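Local coordinates for protein cysteine desulfurase (Thermococcus onnurineus, PDB 5B89) that probably catalyses the pyridoxal-phosphate-dependent removal of sulfur from L-cysteine, passing it to a sulfur carrier and releasing L-alanine, at residues B[315-320]-B[394-400]; B[363-368]-B[406-412]. All coordinates share one frame; numbering follows the deposited sequence.

Contact 1. Residues B[315-320]-B[394-400]; sequences QEHKLV and FHVYNSL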
loop_
_atom_site.group_PDB
_atom_site.type_symbol
_atom_site.label_atom_id
_atom_site.label_comp_id
_atom_site.label_asym_id
_atom_site.label_seq_id
_atom_site.Cartn_x
_atom_site.Cartn_y
_atom_site.Cartn_z
ATOM N N GLN B 315 19.888 -23.933 4.815
ATOM C CA GLN B 315 20.670 -23.461 3.750
ATOM C C GLN B 315 21.361 -22.182 4.077
ATOM O O GLN B 315 22.489 -21.914 3.802
ATOM C CB GLN B 315 19.813 -23.347 2.458
ATOM C CG GLN B 315 20.521 -22.752 1.270
ATOM C CD GLN B 315 21.605 -23.629 0.616
ATOM O OE1 GLN B 315 21.870 -24.746 1.128
ATOM N NE2 GLN B 315 22.248 -23.125 -0.356
ATOM N N GLU B 316 20.591 -21.230 4.667
ATOM C CA GLU B 316 21.145 -19.956 5.061
ATOM C C GLU B 316 22.304 -20.086 6.056
ATOM O O GLU B 316 23.271 -19.335 5.902
ATOM C CB GLU B 316 20.013 -19.000 5.561
ATOM C CG GLU B 316 19.089 -18.539 4.391
ATOM C CD GLU B 316 18.080 -17.526 4.819
ATOM O OE1 GLU B 316 17.056 -17.378 4.185
ATOM O OE2 GLU B 316 18.330 -16.789 5.745
ATOM N N HIS B 317 22.173 -20.997 6.996
ATOM C CA HIS B 317 23.223 -21.180 7.949
ATOM C C HIS B 317 24.517 -21.634 7.250
ATOM O O HIS B 317 25.523 -21.190 7.576
ATOM C CB HIS B 317 22.787 -22.215 8.959
ATOM C CG HIS B 317 23.893 -22.627 9.845
ATOM N ND1 HIS B 317 24.514 -23.843 9.752
ATOM C CD2 HIS B 317 24.577 -21.916 10.746
ATOM C CE1 HIS B 317 25.512 -23.875 10.606
ATOM N NE2 HIS B 317 25.572 -22.723 11.219
ATOM N N LYS B 318 24.398 -22.524 6.290
ATOM C CA LYS B 318 25.577 -22.986 5.559
ATOM C C LYS B 318 26.245 -21.829 4.872
ATOM O O LYS B 318 27.426 -21.731 4.841
ATOM C CB LYS B 318 25.242 -24.063 4.519
ATOM C CG LYS B 318 24.763 -25.396 5.032
ATOM C CD LYS B 318 24.446 -26.347 3.901
ATOM C CE LYS B 318 23.676 -27.547 4.373
ATOM N NZ LYS B 318 23.201 -28.468 3.303
ATOM N N LEU B 319 25.440 -20.954 4.285
ATOM C CA LEU B 319 26.018 -19.809 3.634
ATOM C C LEU B 319 26.718 -18.823 4.525
ATOM O O LEU B 319 27.796 -18.370 4.315
ATOM C CB LEU B 319 24.907 -19.086 2.759
ATOM C CG LEU B 319 24.154 -19.928 1.798
ATOM C CD1 LEU B 319 22.942 -19.135 1.247
ATOM C CD2 LEU B 319 25.082 -20.326 0.625
ATOM N N VAL B 320 26.101 -18.525 5.712
ATOM C CA VAL B 320 26.731 -17.671 6.720
ATOM C C VAL B 320 28.026 -18.284 7.288
ATOM O O VAL B 320 28.963 -17.551 7.503
ATOM C CB VAL B 320 25.675 -17.422 7.843
ATOM C CG1 VAL B 320 26.279 -16.715 8.966
ATOM C CG2 VAL B 320 24.486 -16.613 7.284
ATOM N N PHE B 394 21.253 -13.314 2.438
ATOM C CA PHE B 394 20.841 -14.477 1.715
ATOM C C PHE B 394 19.412 -14.970 1.790
ATOM O O PHE B 394 18.683 -14.590 2.639
ATOM C CB PHE B 394 21.700 -15.644 2.247
ATOM C CG PHE B 394 23.188 -15.373 2.313
ATOM C CD1 PHE B 394 23.926 -15.132 1.191
ATOM C CD2 PHE B 394 23.849 -15.442 3.530
ATOM C CE1 PHE B 394 25.284 -14.908 1.277
ATOM C CE2 PHE B 394 25.193 -15.213 3.619
ATOM C CZ PHE B 394 25.912 -14.951 2.491
ATOM N N HIS B 395 19.106 -15.865 0.861
ATOM C CA HIS B 395 17.884 -16.621 0.837
ATOM C C HIS B 395 18.239 -18.057 0.380
ATOM O O HIS B 395 19.319 -18.331 0.047
ATOM C CB HIS B 395 16.710 -16.009 0.042
ATOM C CG HIS B 395 15.380 -16.332 0.638
ATOM N ND1 HIS B 395 14.296 -15.480 0.646
ATOM C CD2 HIS B 395 14.985 -17.440 1.280
ATOM C CE1 HIS B 395 13.308 -16.054 1.308
ATOM N NE2 HIS B 395 13.717 -17.229 1.714
ATOM N N VAL B 396 17.244 -18.910 0.402
ATOM C CA VAL B 396 17.368 -20.324 0.081
ATOM C C VAL B 396 17.891 -20.630 -1.304
ATOM O O VAL B 396 18.420 -21.667 -1.522
ATOM C CB VAL B 396 16.057 -21.088 0.409
ATOM C CG1 VAL B 396 14.952 -20.738 -0.556
ATOM C CG2 VAL B 396 16.283 -22.595 0.469
ATOM N N TYR B 397 17.717 -19.696 -2.211
ATOM C CA TYR B 397 18.187 -19.825 -3.583
ATOM C C TYR B 397 19.654 -19.478 -3.789
ATOM O O TYR B 397 20.166 -19.724 -4.786
ATOM C CB TYR B 397 17.301 -19.039 -4.583
ATOM C CG TYR B 397 16.932 -17.642 -4.163
ATOM C CD1 TYR B 397 17.822 -16.630 -4.193
ATOM C CD2 TYR B 397 15.673 -17.377 -3.741
ATOM C CE1 TYR B 397 17.464 -15.370 -3.806
ATOM C CE2 TYR B 397 15.301 -16.133 -3.337
ATOM C CZ TYR B 397 16.198 -15.151 -3.376
ATOM O OH TYR B 397 15.769 -13.934 -2.936
ATOM N N ASN B 398 20.288 -18.873 -2.822
ATOM C CA ASN B 398 21.695 -18.620 -2.825
ATOM C C ASN B 398 22.475 -19.914 -2.524
ATOM O O ASN B 398 22.009 -20.808 -1.937
ATOM C CB ASN B 398 22.127 -17.491 -1.912
ATOM C CG ASN B 398 21.574 -16.169 -2.294
ATOM O OD1 ASN B 398 20.889 -15.536 -1.446
ATOM N ND2 ASN B 398 21.827 -15.701 -3.530
ATOM N N SER B 399 23.634 -20.016 -3.196
ATOM C CA SER B 399 24.444 -21.261 -3.179
ATOM C C SER B 399 25.852 -21.035 -2.598
ATOM O O SER B 399 26.439 -19.976 -2.595
ATOM C CB SER B 399 24.622 -21.747 -4.666
ATOM O OG SER B 399 25.503 -20.935 -5.357
ATOM N N LEU B 400 26.382 -22.221 -2.126
ATOM C CA LEU B 400 27.788 -22.162 -1.663
ATOM C C LEU B 400 28.827 -21.758 -2.777
ATOM O O LEU B 400 29.768 -21.113 -2.560
ATOM C CB LEU B 400 28.188 -23.465 -1.006
ATOM C CG LEU B 400 27.665 -23.654 0.451
ATOM C CD1 LEU B 400 27.760 -25.116 0.892
ATOM C CD2 LEU B 400 28.393 -22.673 1.340
#

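Contact 2. Residues B[363-368]-B[406-412]; sequences LDDHSI and FLGVMEE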
loop_
_atom_site.group_PDB
_atom_site.type_symbol
_atom_site.label_atom_id
_atom_site.label_comp_id
_atom_site.label_asym_id
_atom_site.label_seq_id
_atom_site.Cartn_x
_atom_site.Cartn_y
_atom_site.Cartn_z
ATOM N N LEU B 363 32.134 -5.096 -5.986
ATOM C CA LEU B 363 31.357 -6.261 -6.068
ATOM C C LEU B 363 30.386 -6.246 -7.217
ATOM O O LEU B 363 30.218 -7.251 -7.928
ATOM C CB LEU B 363 30.664 -6.592 -4.707
ATOM C CG LEU B 363 31.675 -7.061 -3.617
ATOM C CD1 LEU B 363 31.160 -6.968 -2.181
ATOM C CD2 LEU B 363 32.139 -8.486 -3.892
ATOM N N ASP B 364 29.742 -5.114 -7.385
ATOM C CA ASP B 364 28.848 -4.905 -8.505
ATOM C C ASP B 364 29.536 -5.095 -9.903
ATOM O O ASP B 364 28.944 -5.716 -10.751
ATOM C CB ASP B 364 28.141 -3.562 -8.436
ATOM C CG ASP B 364 27.178 -3.353 -9.575
ATOM O OD1 ASP B 364 26.167 -4.072 -9.859
ATOM O OD2 ASP B 364 27.585 -2.455 -10.403
ATOM N N ASP B 365 30.765 -4.659 -9.979
ATOM C CA ASP B 365 31.543 -4.845 -11.212
ATOM C C ASP B 365 31.546 -6.352 -11.540
ATOM O O ASP B 365 31.657 -6.709 -12.716
ATOM C CB ASP B 365 32.979 -4.347 -11.004
ATOM C CG ASP B 365 33.173 -2.880 -10.816
ATOM O OD1 ASP B 365 32.306 -2.073 -11.121
ATOM O OD2 ASP B 365 34.256 -2.514 -10.269
ATOM N N HIS B 366 31.665 -7.214 -10.512
ATOM C CA HIS B 366 31.699 -8.632 -10.582
ATOM C C HIS B 366 30.331 -9.324 -10.531
ATOM O O HIS B 366 30.237 -10.481 -10.303
ATOM C CB HIS B 366 32.625 -9.196 -9.503
ATOM C CG HIS B 366 34.059 -8.829 -9.656
ATOM N ND1 HIS B 366 34.637 -7.662 -9.266
ATOM C CD2 HIS B 366 35.051 -9.597 -10.148
ATOM C CE1 HIS B 366 35.939 -7.685 -9.589
ATOM N NE2 HIS B 366 36.174 -8.840 -10.101
ATOM N N SER B 367 29.272 -8.526 -10.775
ATOM C CA SER B 367 27.919 -8.989 -10.785
ATOM C C SER B 367 27.439 -9.616 -9.430
ATOM O O SER B 367 26.578 -10.486 -9.503
ATOM C CB SER B 367 27.664 -9.974 -11.897
ATOM O OG SER B 367 27.890 -9.303 -13.169
ATOM N N ILE B 368 28.026 -9.114 -8.338
ATOM C CA ILE B 368 27.584 -9.517 -7.014
ATOM C C ILE B 368 26.925 -8.268 -6.374
ATOM O O ILE B 368 27.446 -7.202 -6.279
ATOM C CB ILE B 368 28.779 -9.924 -6.145
ATOM C CG1 ILE B 368 29.526 -11.117 -6.777
ATOM C CG2 ILE B 368 28.286 -10.231 -4.714
ATOM C CD1 ILE B 368 30.902 -11.359 -6.136
ATOM N N PHE B 406 32.185 -15.007 -4.371
ATOM C CA PHE B 406 32.258 -13.818 -3.587
ATOM C C PHE B 406 33.575 -13.775 -2.814
ATOM O O PHE B 406 34.201 -12.795 -2.806
ATOM C CB PHE B 406 31.033 -13.749 -2.613
ATOM C CG PHE B 406 31.198 -12.838 -1.454
ATOM C CD1 PHE B 406 30.904 -11.540 -1.564
ATOM C CD2 PHE B 406 31.603 -13.305 -0.237
ATOM C CE1 PHE B 406 31.049 -10.684 -0.509
ATOM C CE2 PHE B 406 31.751 -12.453 0.825
ATOM C CZ PHE B 406 31.479 -11.139 0.680
ATOM N N LEU B 407 33.921 -14.872 -2.164
ATOM C CA LEU B 407 35.170 -14.907 -1.366
ATOM C C LEU B 407 36.440 -14.715 -2.260
ATOM O O LEU B 407 37.355 -14.045 -1.866
ATOM C CB LEU B 407 35.262 -16.177 -0.574
ATOM C CG LEU B 407 34.272 -16.290 0.656
ATOM C CD1 LEU B 407 34.410 -17.624 1.262
ATOM C CD2 LEU B 407 34.549 -15.196 1.656
ATOM N N GLY B 408 36.338 -15.233 -3.449
ATOM C CA GLY B 408 37.400 -15.018 -4.437
ATOM C C GLY B 408 37.537 -13.606 -4.880
ATOM O O GLY B 408 38.641 -13.044 -4.968
ATOM N N VAL B 409 36.383 -12.898 -5.065
ATOM C CA VAL B 409 36.449 -11.519 -5.346
ATOM C C VAL B 409 36.920 -10.628 -4.186
ATOM O O VAL B 409 37.704 -9.735 -4.345
ATOM C CB VAL B 409 35.066 -10.959 -5.910
ATOM C CG1 VAL B 409 35.058 -9.455 -6.109
ATOM C CG2 VAL B 409 34.661 -11.728 -7.095
ATOM N N MET B 410 36.494 -10.956 -2.956
ATOM C CA MET B 410 36.970 -10.294 -1.780
ATOM C C MET B 410 38.505 -10.464 -1.579
ATOM O O MET B 410 39.161 -9.523 -1.161
ATOM C CB MET B 410 36.251 -10.756 -0.517
ATOM C CG MET B 410 34.809 -10.270 -0.411
ATOM S SD MET B 410 34.595 -8.516 -0.448
ATOM C CE MET B 410 35.541 -7.964 0.938
ATOM N N GLU B 411 38.968 -11.647 -1.947
ATOM C CA GLU B 411 40.415 -11.942 -1.814
ATOM C C GLU B 411 41.229 -11.047 -2.763
ATOM O O GLU B 411 42.163 -10.427 -2.337
ATOM C CB GLU B 411 40.615 -13.415 -2.050
ATOM C CG GLU B 411 42.082 -13.860 -1.934
ATOM C CD GLU B 411 42.275 -15.339 -2.107
ATOM O OE1 GLU B 411 41.374 -16.176 -1.738
ATOM O OE2 GLU B 411 43.385 -15.692 -2.645
ATOM N N GLU B 412 40.764 -10.934 -4.011
ATOM C CA GLU B 412 41.396 -10.081 -4.974
ATOM C C GLU B 412 41.330 -8.623 -4.520
ATOM O O GLU B 412 42.379 -7.924 -4.534
ATOM C CB GLU B 412 40.737 -10.350 -6.306
ATOM C CG GLU B 412 41.074 -9.541 -7.568
ATOM C CD GLU B 412 40.388 -10.154 -8.835
ATOM O OE1 GLU B 412 39.375 -10.905 -8.682
ATOM O OE2 GLU B 412 40.858 -9.904 -9.980
#

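Contact 1. Residues B[315-320]-B[394-400]
Leu319, on helix 309-329, drives into the loop 394-400 and carries the tightly packed part of this contact. Its CB sits over the face of the Phe394 ring, 4.0 Å from the centroid and 13° off the ring normal, which meets the geometry of a CH-pi contact. The two methyls then part: CD1 lies 3.7 Å from Asn398 CB, and CD2 presses on the backbone at 3.4 Å from Ser399 C. Val320 CG2 reaches the edge of the same ring, 4.0 Å from Phe394 CD2.

One turn earlier, Gln315 bends at chi2 (71°), which swings its amide toward the loop. NE2 donates to Asn398 O at 2.8 Å with an N-H...O angle of 156°, in the carbonyl plane and nearly in its own amide plane. The loop contains a type I beta turn from His395 to Asn398, closed further by His395 N bonding to Asn398 OD1. Val396 O is buried here with no partner in the model. Glu316 OE1 comes within 3.6 Å of His395 CD2, but its hydrogen bond goes to His217.

The looser side is at Lys318, whose chain runs out to solvent while Leu400 CD2 lies 3.8 Å from Lys318 O. This strand-to-helix connection leaves strand 389-393, turns, and starts helix 400-415 with Ser399 as N-cap (OG to Glu402 N); the Gln315 bond holds it to helix 309-329, and His395 and Val396 also touch helix 291-307.

Contact 2. Residues B[363-368]-B[406-412]
The His366 ring has Val409 over one face: CG1 stands 3.6 Å above the ring plane, displaced toward the rim, and 3.8 Å from the centroid at 15° off the normal, a CH-pi contact. The second methyl of Val409 meets the same ring at 3.7 Å, from CG2 to His366 CD2. Glu412 approaches obliquely, its carboxylate turned 62° from the ring plane; Glu412 OE1 and His366 NE2 stay 4.1 Å apart, too far for a salt bridge. The polar partner of His366 ND1 is instead Ile362 O, in the helix just before. The other flat group, the Phe406 ring, carries Met410 CG of its own helix over one face, while Leu363 CD2 and Ile368 CG2 come at it obliquely.

Val409, with CG1 anti to its backbone N (chi1 175°), has both methyls engaged. CG1 also meets Leu363 CD2 at 3.8 Å, and CG2 lies 3.9 Å from Ile368 CD1. Leu363 spreads its branches: CD2 packs on the Phe406 ring, while CD1 lies 4.1 Å from Met410 SD. Ile368 extends CD1 over the helix backbone, 3.8 Å from Phe406 CA. The contact rests on apolar and CH-pi packing, with the His366-Glu412 pair near but not bonded.

A Schellman motif ends helix 356-365: Ile368 N bonds to Leu363 O and Ser367 N to Asp364 O, with Ser367 at positive phi. The turn lets Ile368, where strand 368-373 begins, face helix 400-415 together with Leu363 and His366. Leu363 also packs on Val370 of strand 368-373; Phe406 packs further on Thr323 of helix 309-329, and Asp364 OD1 takes a hydrogen bond from Arg73 N of the second subunit.

Both contacts involve helix 400-415: contact 1 reaches its N-terminal end, contact 2 its middle and later turns. Their centres lie about 17 Å apart and their nearest atoms about 7 Å, yet helix 309-329 supplies one side of contact 1 and touches Phe406 of contact 2. Contact 1 is the larger, burying 515 Å² against 313 Å², and lies deeper, its centre about 18 Å from the chain centre against 27 Å. It combines apolar packing with an amide-to-backbone hydrogen bond that grips a loop. Contact 2, away from the cofactor and substrate pocket, joins helix to helix end through hydrocarbon and ring packing, with an exposed histidine and glutamate on its solvent side.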